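Local atomic coordinates of BH2851 (Bacillus halodurans, PDB entry 2GFG), a protein that is of uncertain function but, as a putative adenylate cyclase of the CYTH family, probably acts on phosphate-containing substrates within an antiparallel beta barrel. Residues Q81-S84 / K85-K89. Sequence-based numbering, arbitrary orientation.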
# COMPACT_ATOMS: atom_id res chain seq x y z
N GLN A 81 -12.38 -0.46 -5.22
CA GLN A 81 -13.50 0.16 -5.94
C GLN A 81 -13.03 1.38 -6.71
O GLN A 81 -12.40 2.27 -6.13
CB GLN A 81 -14.60 0.55 -4.96
CG GLN A 81 -15.90 1.07 -5.59
CD GLN A 81 -16.89 1.55 -4.55
OE1 GLN A 81 -16.87 1.11 -3.39
NE2 GLN A 81 -17.74 2.49 -4.94
N THR A 82 -13.32 1.42 -8.01
CA THR A 82 -12.98 2.56 -8.86
C THR A 82 -13.87 3.75 -8.52
O THR A 82 -15.07 3.59 -8.32
CB THR A 82 -13.17 2.23 -10.37
OG1 THR A 82 -12.41 1.08 -10.71
CG2 THR A 82 -12.73 3.43 -11.27
N LEU A 83 -13.26 4.94 -8.46
CA LEU A 83 -13.99 6.19 -8.23
C LEU A 83 -13.75 7.14 -9.37
O LEU A 83 -12.71 7.09 -10.01
CB LEU A 83 -13.52 6.86 -6.94
CG LEU A 83 -13.60 6.12 -5.63
CD1 LEU A 83 -13.24 7.07 -4.50
CD2 LEU A 83 -14.99 5.52 -5.40
N SER A 84 -14.70 8.04 -9.59
CA SER A 84 -14.47 9.17 -10.49
C SER A 84 -13.72 10.25 -9.73
O SER A 84 -13.64 10.20 -8.48
CB SER A 84 -15.80 9.73 -11.01
OG SER A 84 -16.63 10.18 -9.96
N LYS A 85 -13.17 11.20 -10.47
CA LYS A 85 -12.51 12.38 -9.87
C LYS A 85 -13.49 13.13 -8.91
O LYS A 85 -13.09 13.56 -7.83
CB LYS A 85 -12.00 13.33 -10.97
CG LYS A 85 -11.07 14.45 -10.47
CD LYS A 85 -10.62 15.35 -11.61
CE LYS A 85 -9.71 16.47 -11.12
NZ LYS A 85 -9.32 17.41 -12.23
N GLN A 86 -14.77 13.22 -9.31
CA GLN A 86 -15.84 13.83 -8.48
C GLN A 86 -15.96 13.13 -7.13
O GLN A 86 -16.01 13.78 -6.08
CB GLN A 86 -17.21 13.75 -9.21
CG GLN A 86 -18.48 14.21 -8.33
CD GLN A 86 -19.81 13.57 -8.77
OE1 GLN A 86 -19.83 12.43 -9.27
NE2 GLN A 86 -20.92 14.28 -8.56
N GLU A 87 -16.09 11.80 -7.18
CA GLU A 87 -16.26 10.98 -5.97
C GLU A 87 -15.03 11.04 -5.10
O GLU A 87 -15.13 11.19 -3.88
CB GLU A 87 -16.58 9.53 -6.35
CG GLU A 87 -17.95 9.36 -7.01
CD GLU A 87 -18.25 7.91 -7.41
OE1 GLU A 87 -17.34 7.21 -7.88
OE2 GLU A 87 -19.43 7.51 -7.29
N ALA A 88 -13.86 10.95 -5.73
CA ALA A 88 -12.58 11.05 -5.02
C ALA A 88 -12.43 12.42 -4.33
O ALA A 88 -12.05 12.49 -3.16
CB ALA A 88 -11.42 10.82 -6.00
N LYS A 89 -12.76 13.48 -5.05
CA LYS A 89 -12.65 14.85 -4.52
C LYS A 89 -13.63 15.10 -3.35
O LYS A 89 -13.25 15.69 -2.33
CB LYS A 89 -12.87 15.87 -5.64
CG LYS A 89 -12.49 17.30 -5.27
CD LYS A 89 -12.07 18.13 -6.50
CE LYS A 89 -13.26 18.60 -7.31
NZ LYS A 89 -13.83 19.87 -6.76
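Ser84 and Glu87 grip each other in both directions where the chain leaves the strand and enters helix 85-94. The Ser84 hydroxyl, set between its own backbone N and carbonyl carbon, meets the start of the helix, and its OG accepts the backbone N-H of Glu87 at 3.3 Å in a nearly straight bond. In return the Glu87 side chain reaches back along the chain: CG lies anti to its own carbonyl carbon (chi1 -67°), the chain runs extended to the carboxylate, and OE1 accepts from Ser84 N at 3.3 Å. That donor meets OE1 on the anti side, 24° out of the carboxylate plane. The same Ser84 OG also lies against the glutamate stem, 3.3 Å from Glu87 CG. The reciprocal pair is a capping box, with Ser84 as N-cap of helix 85-94; the Ser84 carbonyl adds the first regular helical bond, Ala88 N to Ser84 O at 2.9 Å. Strand 76-83 belongs to the closed antiparallel barrel of the CYTH fold, and the box sits at the turn by which the chain leaves it, the short strand and helix axes standing at 98°. Leu83 supplies the apolar side. Its CB is directed toward the helix, and the side chain crosses that of Glu87 at a slant, CD2 coming within 3.8 Å of OE1, while CD1 lies 4.1 Å from Ala88 CA. Replacing Glu87 by an alanine would probably leave Ser84 N without its carboxylate acceptor and open a gap beside OG and the Leu83 side chain, weakening the helix start. Pro98 also touches both Leu83 and Glu87, and Phe64 and Phe66 of the adjoining strand 63-71 pack against Ala88 and Leu83 respectively.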